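Local coordinates for ganglioside-induced differentiation-associated protein 2 (Homo sapiens, PDB 4UML) that is of uncertain function but carries a macro domain, a module that in relatives binds ADP-ribose and related nucleotides, here crystallised apart from the rest of the protein, at residues S45-N50 / V190-E195; P132-R137 / G176-D181; Y147-N152 / C168-A173. All coordinates share one frame; numbering follows the deposited sequence.

Contact 1. Residues S45-N50 / V190-E195; sequences SPFLYN and VRRFLE
Two flat groups meet where the loop S45-N50 crosses helix residues V190-E195: the phenyl ring of F47 and the guanidinium of R191, their planes 50° apart. One face of the guanidinium takes CD1 of F47, displaced toward the rim of the group, while its edge is given to the carbonyl of L48 and the carboxylate of E195. Around the edge of the F47 ring lie E195 OE2, 3.7 Å from F47 CD1, and R192 NE, 4.0 Å from F47 CZ. The aliphatic part of R191 packs as well, its CG 3.5 Å from F47 CE1.

R191 reaches the loop by a chain that leaves anti to the backbone N and bends at chi2 (66°). Its NH2 gives L48 O a hydrogen bond of 2.9 Å in both the carbonyl and guanidinium planes, and NH1 adds a weak one. One turn on, E195 closes a salt bridge, R191 NE to E195 OE2 at 2.7 Å, the oxygen being approached from above the carboxylate plane. Bonded along its edge to L48 O and E195 OE2, the guanidinium has little freedom to rotate. A water joins N50 N to R191 NH1, weakly at the arginine, while N50 OD1 caps V53 N of helix 51-54.

The contact ties the loop ahead of helix 51-54 to helix 179-197, at the surface; Y223, ending helix 210-223, meets the F47 ring, and its backbone O accepts from R191 NH1.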
loop_
_atom_site.group_PDB
_atom_site.type_symbol
_atom_site.label_atom_id
_atom_site.label_comp_id
_atom_site.label_asym_id
_atom_site.label_seq_id
_atom_site.Cartn_x
_atom_site.Cartn_y
_atom_site.Cartn_z
ATOM N N SER A 45 9.217 -16.582 14.400
ATOM C CA SER A 45 9.637 -15.951 13.114
ATOM C C SER A 45 11.148 -15.831 12.964
ATOM O O SER A 45 11.868 -15.798 13.954
ATOM C CB SER A 45 9.024 -14.545 12.960
ATOM O OG SER A 45 9.913 -13.505 13.353
ATOM N N PRO A 46 11.634 -15.732 11.718
ATOM C CA PRO A 46 13.069 -15.538 11.472
ATOM C C PRO A 46 13.525 -14.099 11.670
ATOM O O PRO A 46 14.720 -13.831 11.850
ATOM C CB PRO A 46 13.207 -15.908 10.004
ATOM C CG PRO A 46 11.903 -15.480 9.408
ATOM C CD PRO A 46 10.861 -15.743 10.461
ATOM N N PHE A 47 12.575 -13.172 11.626
ATOM C CA PHE A 47 12.881 -11.764 11.757
ATOM C C PHE A 47 13.185 -11.408 13.209
ATOM O O PHE A 47 12.541 -11.892 14.119
ATOM C CB PHE A 47 11.722 -10.918 11.195
ATOM C CG PHE A 47 11.605 -11.010 9.705
ATOM C CD1 PHE A 47 12.353 -10.163 8.892
ATOM C CD2 PHE A 47 10.827 -11.984 9.125
ATOM C CE1 PHE A 47 12.282 -10.263 7.515
ATOM C CE2 PHE A 47 10.761 -12.108 7.741
ATOM C CZ PHE A 47 11.493 -11.243 6.938
ATOM N N LEU A 48 14.190 -10.569 13.395
ATOM C CA LEU A 48 14.564 -10.082 14.714
ATOM C C LEU A 48 13.712 -8.860 15.104
ATOM O O LEU A 48 13.382 -8.000 14.267
ATOM C CB LEU A 48 16.063 -9.713 14.734
ATOM C CG LEU A 48 17.065 -10.740 14.152
ATOM C CD1 LEU A 48 18.485 -10.170 14.121
ATOM C CD2 LEU A 48 17.008 -12.084 14.897
ATOM N N TYR A 49 13.343 -8.804 16.378
ATOM C CA TYR A 49 12.825 -7.586 16.988
ATOM C C TYR A 49 13.593 -6.363 16.485
ATOM O O TYR A 49 14.824 -6.342 16.511
ATOM C CB TYR A 49 12.979 -7.649 18.508
ATOM C CG TYR A 49 12.594 -6.362 19.180
ATOM C CD1 TYR A 49 11.263 -6.027 19.313
ATOM C CD2 TYR A 49 13.560 -5.470 19.665
ATOM C CE1 TYR A 49 10.882 -4.845 19.921
ATOM C CE2 TYR A 49 13.187 -4.278 20.274
ATOM C CZ TYR A 49 11.835 -3.977 20.398
ATOM O OH TYR A 49 11.370 -2.825 20.978
ATOM N N ASN A 50 12.874 -5.348 16.019
ATOM C CA ASN A 50 13.526 -4.103 15.598
ATOM C C ASN A 50 12.589 -2.942 15.913
ATOM O O ASN A 50 11.633 -2.680 15.175
ATOM C CB ASN A 50 13.895 -4.178 14.121
ATOM C CG ASN A 50 14.518 -2.902 13.603
ATOM O OD1 ASN A 50 14.292 -1.818 14.134
ATOM N ND2 ASN A 50 15.271 -3.019 12.535
ATOM N N VAL A 190 7.683 -4.988 2.733
ATOM C CA VAL A 190 7.807 -3.742 3.469
ATOM C C VAL A 190 8.828 -3.901 4.615
ATOM O O VAL A 190 9.581 -2.980 4.900
ATOM C CB VAL A 190 6.437 -3.263 4.026
ATOM C CG1 VAL A 190 6.590 -2.142 5.020
ATOM C CG2 VAL A 190 5.520 -2.822 2.894
ATOM N N ARG A 191 8.796 -5.043 5.289
ATOM C CA ARG A 191 9.780 -5.301 6.369
ATOM C C ARG A 191 11.202 -5.110 5.840
ATOM O O ARG A 191 11.958 -4.296 6.367
ATOM C CB ARG A 191 9.574 -6.679 6.993
ATOM C CG ARG A 191 10.724 -7.145 7.881
ATOM C CD ARG A 191 10.850 -6.262 9.105
ATOM N NE ARG A 191 12.115 -6.435 9.841
ATOM C CZ ARG A 191 12.234 -6.681 11.153
ATOM N NH1 ARG A 191 11.182 -6.871 11.955
ATOM N NH2 ARG A 191 13.452 -6.761 11.670
ATOM N N ARG A 192 11.522 -5.807 4.760
ATOM C CA ARG A 192 12.865 -5.836 4.227
ATOM C C ARG A 192 13.286 -4.495 3.715
ATOM O O ARG A 192 14.454 -4.089 3.867
ATOM C CB ARG A 192 12.990 -6.892 3.140
ATOM C CG ARG A 192 12.848 -8.292 3.701
ATOM C CD ARG A 192 12.887 -9.348 2.622
ATOM N NE ARG A 192 12.935 -10.694 3.212
ATOM C CZ ARG A 192 12.648 -11.830 2.567
ATOM N NH1 ARG A 192 12.279 -11.813 1.287
ATOM N NH2 ARG A 192 12.722 -12.995 3.208
ATOM N N PHE A 193 12.346 -3.778 3.123
ATOM C CA PHE A 193 12.640 -2.428 2.666
ATOM C C PHE A 193 12.863 -1.489 3.837
ATOM O O PHE A 193 13.719 -0.597 3.763
ATOM C CB PHE A 193 11.490 -1.884 1.807
ATOM C CG PHE A 193 11.630 -0.439 1.452
ATOM C CD1 PHE A 193 11.134 0.541 2.297
ATOM C CD2 PHE A 193 12.227 -0.060 0.252
ATOM C CE1 PHE A 193 11.239 1.883 1.965
ATOM C CE2 PHE A 193 12.334 1.286 -0.091
ATOM C CZ PHE A 193 11.848 2.259 0.777
ATOM N N LEU A 194 12.077 -1.620 4.896
ATOM C CA LEU A 194 12.243 -0.700 5.992
ATOM C C LEU A 194 13.562 -0.961 6.748
ATOM O O LEU A 194 14.152 -0.033 7.294
ATOM C CB LEU A 194 11.068 -0.767 6.953
ATOM C CG LEU A 194 9.770 -0.069 6.536
ATOM C CD1 LEU A 194 8.670 -0.377 7.530
ATOM C CD2 LEU A 194 9.966 1.430 6.451
ATOM N N GLU A 195 13.992 -2.218 6.784
ATOM C CA GLU A 195 15.247 -2.589 7.425
ATOM C C GLU A 195 16.406 -1.832 6.797
ATOM O O GLU A 195 17.224 -1.284 7.508
ATOM C CB GLU A 195 15.500 -4.095 7.309
ATOM C CG GLU A 195 14.899 -4.917 8.416
ATOM C CD GLU A 195 15.033 -6.411 8.171
ATOM O OE1 GLU A 195 15.608 -6.845 7.140
ATOM O OE2 GLU A 195 14.540 -7.168 9.015
HETATM O O HOH W 1 10.444 -6.062 14.679
#

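Contact 2. Residues P132-R137 / G176-D181; sequences PKYKSR and GYPLED
Y134 is the bump of this contact, and the backbone of G176 with Y177 and P178 forms the hollow that receives it. Its CG stands anti to the backbone N (chi1 -177°), which sends the ring out across the opposite loop. P178 CD sits almost exactly over the centre of one face, a CH-pi contact 3.4 Å from the centroid of the Y134 ring and only 3° off its normal. The edge of the same ring is set on Y177: CD1 of Y134 stands over the centre of the Y177 face, in an edge-to-face pair with centroids 4.8 Å apart and planes tilted at 51°. At the root of the side chain, Y134 CB rests 3.7 Å from Y177 CA. P132 CG meets the edge of the Y177 ring, 4.0 Å from Y177 CD2.

At the tip, a water 2.9 Å from Y134 OH donates to D181 OD2.

G176-Y177-P178 matches the glycine-rich loop that holds the diphosphate of ADP-ribose in many relatives, and Y134 probably backs it here. The loop between strand 125-129 and helix 139-159 is thereby closed against the start of helix 179-197, a backbone hydrogen bond between Y134 and R175 extends the join, and Y177 also touches E143 and L146 of helix 139-159.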
loop_
_atom_site.group_PDB
_atom_site.type_symbol
_atom_site.label_atom_id
_atom_site.label_comp_id
_atom_site.label_asym_id
_atom_site.label_seq_id
_atom_site.Cartn_x
_atom_site.Cartn_y
_atom_site.Cartn_z
ATOM N N PRO A 132 -1.440 -8.604 -10.215
ATOM C CA PRO A 132 -1.669 -9.618 -11.251
ATOM C C PRO A 132 -3.099 -10.193 -11.140
ATOM O O PRO A 132 -3.680 -10.253 -10.039
ATOM C CB PRO A 132 -0.639 -10.673 -10.895
ATOM C CG PRO A 132 -0.566 -10.609 -9.415
ATOM C CD PRO A 132 -0.701 -9.142 -9.069
ATOM N N LYS A 133 -3.666 -10.588 -12.272
ATOM C CA LYS A 133 -4.859 -11.459 -12.260
ATOM C C LYS A 133 -4.380 -12.840 -11.902
ATOM O O LYS A 133 -3.721 -13.485 -12.708
ATOM C CB LYS A 133 -5.470 -11.504 -13.639
ATOM C CG LYS A 133 -6.013 -10.165 -14.111
ATOM C CD LYS A 133 -6.376 -10.186 -15.592
ATOM C CE LYS A 133 -7.443 -9.146 -15.857
ATOM N NZ LYS A 133 -7.535 -8.856 -17.303
ATOM N N TYR A 134 -4.674 -13.288 -10.700
ATOM C CA TYR A 134 -4.068 -14.500 -10.174
ATOM C C TYR A 134 -4.607 -15.743 -10.872
ATOM O O TYR A 134 -5.798 -15.919 -10.960
ATOM C CB TYR A 134 -4.354 -14.648 -8.701
ATOM C CG TYR A 134 -3.689 -15.860 -8.061
ATOM C CD1 TYR A 134 -2.417 -15.775 -7.558
ATOM C CD2 TYR A 134 -4.333 -17.092 -8.002
ATOM C CE1 TYR A 134 -1.802 -16.853 -6.976
ATOM C CE2 TYR A 134 -3.712 -18.196 -7.431
ATOM C CZ TYR A 134 -2.450 -18.056 -6.903
ATOM O OH TYR A 134 -1.801 -19.116 -6.329
ATOM N N LYS A 135 -3.718 -16.589 -11.331
ATOM C CA LYS A 135 -4.091 -17.886 -11.882
ATOM C C LYS A 135 -3.149 -18.871 -11.335
ATOM O O LYS A 135 -1.938 -18.660 -11.389
ATOM C CB LYS A 135 -4.026 -17.854 -13.411
ATOM C CG LYS A 135 -5.117 -16.942 -13.894
ATOM C CD LYS A 135 -5.163 -16.636 -15.358
ATOM C CE LYS A 135 -6.526 -15.997 -15.606
ATOM N NZ LYS A 135 -6.424 -14.887 -16.576
ATOM N N SER A 136 -3.692 -19.956 -10.787
ATOM C CA SER A 136 -2.874 -21.023 -10.236
ATOM C C SER A 136 -1.751 -21.466 -11.172
ATOM O O SER A 136 -0.629 -21.731 -10.704
ATOM C CB SER A 136 -3.759 -22.239 -9.896
ATOM O OG SER A 136 -4.604 -21.887 -8.827
ATOM N N ARG A 137 -2.033 -21.549 -12.477
ATOM C CA ARG A 137 -0.987 -22.013 -13.412
ATOM C C ARG A 137 0.109 -20.929 -13.628
ATOM O O ARG A 137 1.166 -21.244 -14.145
ATOM C CB ARG A 137 -1.562 -22.462 -14.768
ATOM C CG ARG A 137 -2.243 -21.376 -15.569
ATOM C CD ARG A 137 -2.757 -21.842 -16.920
ATOM N NE ARG A 137 -3.153 -20.706 -17.783
ATOM C CZ ARG A 137 -4.242 -19.956 -17.647
ATOM N NH1 ARG A 137 -5.118 -20.158 -16.678
ATOM N NH2 ARG A 137 -4.458 -18.965 -18.502
ATOM N N GLY A 176 -8.424 -11.952 -7.562
ATOM C CA GLY A 176 -8.388 -13.301 -6.994
ATOM C C GLY A 176 -7.136 -13.839 -6.315
ATOM O O GLY A 176 -7.017 -15.060 -6.083
ATOM N N TYR A 177 -6.198 -12.961 -5.958
ATOM C CA TYR A 177 -5.006 -13.441 -5.312
ATOM C C TYR A 177 -5.440 -14.012 -3.975
ATOM O O TYR A 177 -6.190 -13.355 -3.286
ATOM C CB TYR A 177 -3.989 -12.297 -5.088
ATOM C CG TYR A 177 -2.574 -12.791 -5.076
ATOM C CD1 TYR A 177 -2.147 -13.696 -4.125
ATOM C CD2 TYR A 177 -1.647 -12.314 -6.001
ATOM C CE1 TYR A 177 -0.839 -14.170 -4.118
ATOM C CE2 TYR A 177 -0.337 -12.779 -6.016
ATOM C CZ TYR A 177 0.059 -13.699 -5.077
ATOM O OH TYR A 177 1.342 -14.164 -5.089
ATOM N N PRO A 178 -4.987 -15.231 -3.611
ATOM C CA PRO A 178 -5.277 -15.749 -2.271
ATOM C C PRO A 178 -4.764 -14.812 -1.176
ATOM O O PRO A 178 -3.584 -14.477 -1.140
ATOM C CB PRO A 178 -4.523 -17.072 -2.248
ATOM C CG PRO A 178 -4.602 -17.534 -3.660
ATOM C CD PRO A 178 -4.423 -16.278 -4.474
ATOM N N LEU A 179 -5.658 -14.430 -0.271
ATOM C CA LEU A 179 -5.422 -13.292 0.600
ATOM C C LEU A 179 -4.251 -13.487 1.519
ATOM O O LEU A 179 -3.436 -12.594 1.703
ATOM C CB LEU A 179 -6.682 -12.970 1.392
ATOM C CG LEU A 179 -6.550 -11.873 2.459
ATOM C CD1 LEU A 179 -6.155 -10.542 1.824
ATOM C CD2 LEU A 179 -7.871 -11.768 3.213
ATOM N N GLU A 180 -4.127 -14.675 2.074
ATOM C CA GLU A 180 -3.113 -14.900 3.051
ATOM C C GLU A 180 -1.723 -14.907 2.402
ATOM O O GLU A 180 -0.804 -14.279 2.918
ATOM C CB GLU A 180 -3.387 -16.196 3.787
ATOM C CG GLU A 180 -2.545 -16.370 5.021
ATOM C CD GLU A 180 -3.303 -17.016 6.177
ATOM O OE1 GLU A 180 -4.563 -17.072 6.189
ATOM O OE2 GLU A 180 -2.606 -17.446 7.106
ATOM N N ASP A 181 -1.586 -15.611 1.279
ATOM C CA ASP A 181 -0.359 -15.571 0.485
ATOM C C ASP A 181 0.019 -14.146 0.125
ATOM O O ASP A 181 1.154 -13.765 0.263
ATOM C CB ASP A 181 -0.532 -16.359 -0.826
ATOM C CG ASP A 181 -0.636 -17.844 -0.606
ATOM O OD1 ASP A 181 -0.077 -18.358 0.392
ATOM O OD2 ASP A 181 -1.253 -18.504 -1.464
HETATM O O HOH W 2 -0.464 -18.117 -4.009
#

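Contact 3. Residues Y147-N152 / C168-A173; sequences YSCYRN and CVINSA
The hydroxyl of Y150 is gripped twice: by the backbone N-H of I170, a nearly straight (165°) but weak bond of 3.3 Å from I170 N to Y150 OH, and by a water 2.8 Å from the same oxygen. That water lies in the plane of the ring, at its edge, and donates in turn to C168 O, so one phenol reaches two peptide groups of the loop segment C168-A173.

Alongside this weak bond, the two side chains pack. Y150 and I170 come tip to tip, and the ring spreads over the isoleucine's longer branch: I170 CD1 lies 3.6 Å from the centroid of the Y150 ring, 11° off its normal, a CH-pi contact. With CG1 anti to the carbonyl carbon (chi1 -70°), I170 turns its other branch, CG2, to the helix, where it meets C149 CB at 3.9 Å. One side chain therefore serves two consecutive helix residues.

Helix 139-159 is here docked on the loop that leaves strand 164-167, deep in the domain; T129 of strand 125-129 touches both C149 and I170, T75 OG1, at the end of strand 71-75, is hydrogen-bonded to I170 O, and A186 and T189 of helix 179-197 touch Y150.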
loop_
_atom_site.group_PDB
_atom_site.type_symbol
_atom_site.label_atom_id
_atom_site.label_comp_id
_atom_site.label_asym_id
_atom_site.label_seq_id
_atom_site.Cartn_x
_atom_site.Cartn_y
_atom_site.Cartn_z
ATOM N N TYR A 147 4.964 -8.820 -5.787
ATOM C CA TYR A 147 6.184 -8.344 -5.167
ATOM C C TYR A 147 6.666 -7.028 -5.810
ATOM O O TYR A 147 7.027 -6.070 -5.112
ATOM C CB TYR A 147 7.273 -9.415 -5.283
ATOM C CG TYR A 147 8.611 -8.860 -4.953
ATOM C CD1 TYR A 147 8.896 -8.416 -3.660
ATOM C CD2 TYR A 147 9.580 -8.715 -5.921
ATOM C CE1 TYR A 147 10.141 -7.863 -3.343
ATOM C CE2 TYR A 147 10.835 -8.187 -5.615
ATOM C CZ TYR A 147 11.121 -7.770 -4.330
ATOM O OH TYR A 147 12.359 -7.209 -4.067
ATOM N N SER A 148 6.660 -6.982 -7.132
ATOM C CA SER A 148 7.069 -5.789 -7.868
ATOM C C SER A 148 6.170 -4.608 -7.577
ATOM O O SER A 148 6.653 -3.496 -7.471
ATOM C CB SER A 148 7.154 -6.061 -9.368
ATOM O OG SER A 148 8.245 -6.937 -9.583
ATOM N N CYS A 149 4.857 -4.820 -7.475
ATOM C CA CYS A 149 3.977 -3.732 -7.047
ATOM C C CYS A 149 4.477 -3.070 -5.758
ATOM O O CYS A 149 4.622 -1.850 -5.707
ATOM C CB CYS A 149 2.555 -4.256 -6.812
ATOM S SG CYS A 149 1.716 -4.743 -8.320
ATOM N N TYR A 150 4.657 -3.859 -4.705
ATOM C CA TYR A 150 5.055 -3.308 -3.414
ATOM C C TYR A 150 6.471 -2.659 -3.482
ATOM O O TYR A 150 6.681 -1.578 -2.977
ATOM C CB TYR A 150 5.009 -4.385 -2.325
ATOM C CG TYR A 150 3.625 -4.635 -1.841
ATOM C CD1 TYR A 150 3.082 -3.831 -0.850
ATOM C CD2 TYR A 150 2.797 -5.586 -2.456
ATOM C CE1 TYR A 150 1.772 -3.994 -0.443
ATOM C CE2 TYR A 150 1.489 -5.779 -2.037
ATOM C CZ TYR A 150 0.983 -4.977 -1.046
ATOM O OH TYR A 150 -0.291 -5.119 -0.645
ATOM N N ARG A 151 7.390 -3.329 -4.152
ATOM C CA ARG A 151 8.771 -2.849 -4.344
ATOM C C ARG A 151 8.789 -1.512 -5.116
ATOM O O ARG A 151 9.467 -0.556 -4.747
ATOM C CB ARG A 151 9.500 -3.923 -5.131
ATOM C CG ARG A 151 10.947 -3.610 -5.498
ATOM C CD ARG A 151 11.085 -3.066 -6.913
ATOM N NE ARG A 151 12.482 -3.102 -7.364
ATOM C CZ ARG A 151 12.944 -2.546 -8.490
ATOM N NH1 ARG A 151 12.138 -1.886 -9.310
ATOM N NH2 ARG A 151 14.234 -2.657 -8.799
ATOM N N ASN A 152 8.026 -1.440 -6.199
ATOM C CA ASN A 152 7.998 -0.226 -6.988
ATOM C C ASN A 152 7.294 0.968 -6.337
ATOM O O ASN A 152 7.662 2.127 -6.592
ATOM C CB ASN A 152 7.446 -0.526 -8.369
ATOM C CG ASN A 152 8.451 -1.275 -9.236
ATOM O OD1 ASN A 152 9.637 -0.973 -9.185
ATOM N ND2 ASN A 152 7.991 -2.265 -9.998
ATOM N N CYS A 168 -3.081 0.633 0.163
ATOM C CA CYS A 168 -4.302 -0.163 0.098
ATOM C C CYS A 168 -3.832 -1.606 0.053
ATOM O O CYS A 168 -2.626 -1.904 -0.103
ATOM C CB CYS A 168 -5.136 0.176 -1.134
ATOM S SG CYS A 168 -4.296 -0.199 -2.710
ATOM N N VAL A 169 -4.776 -2.518 0.184
ATOM C CA VAL A 169 -4.485 -3.907 -0.086
ATOM C C VAL A 169 -4.355 -3.994 -1.599
ATOM O O VAL A 169 -5.342 -3.782 -2.312
ATOM C CB VAL A 169 -5.613 -4.793 0.486
ATOM C CG1 VAL A 169 -5.376 -6.255 0.119
ATOM C CG2 VAL A 169 -5.660 -4.643 2.013
ATOM N N ILE A 170 -3.130 -4.207 -2.116
ATOM C CA ILE A 170 -2.918 -4.085 -3.559
ATOM C C ILE A 170 -3.645 -5.191 -4.362
ATOM O O ILE A 170 -4.040 -4.966 -5.498
ATOM C CB ILE A 170 -1.386 -4.005 -3.924
ATOM C CG1 ILE A 170 -0.848 -2.642 -3.428
ATOM C CG2 ILE A 170 -1.134 -4.150 -5.423
ATOM C CD1 ILE A 170 0.646 -2.437 -3.567
ATOM N N ASN A 171 -3.783 -6.356 -3.768
ATOM C CA ASN A 171 -4.490 -7.464 -4.400
ATOM C C ASN A 171 -5.993 -7.215 -4.259
ATOM O O ASN A 171 -6.516 -7.295 -3.166
ATOM C CB ASN A 171 -4.092 -8.796 -3.743
ATOM C CG ASN A 171 -4.104 -8.747 -2.213
ATOM O OD1 ASN A 171 -3.338 -7.996 -1.569
ATOM N ND2 ASN A 171 -4.962 -9.563 -1.612
ATOM N N SER A 172 -6.647 -6.808 -5.325
ATOM C CA SER A 172 -8.107 -6.583 -5.281
ATOM C C SER A 172 -8.827 -7.920 -5.191
ATOM O O SER A 172 -8.331 -8.931 -5.688
ATOM C CB SER A 172 -8.575 -5.824 -6.510
ATOM O OG SER A 172 -8.226 -6.511 -7.696
ATOM N N ALA A 173 -10.001 -7.937 -4.570
ATOM C CA ALA A 173 -10.790 -9.170 -4.489
ATOM C C ALA A 173 -11.088 -9.691 -5.895
ATOM O O ALA A 173 -10.931 -10.883 -6.166
ATOM C CB ALA A 173 -12.069 -8.954 -3.685
HETATM O O HOH W 3 -1.050 -3.980 1.824
#

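In the fold
The loop after strand 164-167 runs from contact 3 to contact 2 and probably lines the nucleotide cleft, as in relatives; contact 1 lies on a distant part of helix 179-197. The centre of contact 3 lies about 6 Å from that of the chain, those of contacts 1 and 2 about 17 Å. Along the chain they nest, contact 3 within the loop closed by contact 2 and that within contact 1. Contacts 2 and 3, centres 12 Å apart, touch directly: Y177 CB lies 3.8 Å from N171 CB. Contacts 1 and 2 use different parts of helix 179-197, centres 24 Å apart. Contacts 1 and 3 come within about 5 Å at the nearest atoms without touching.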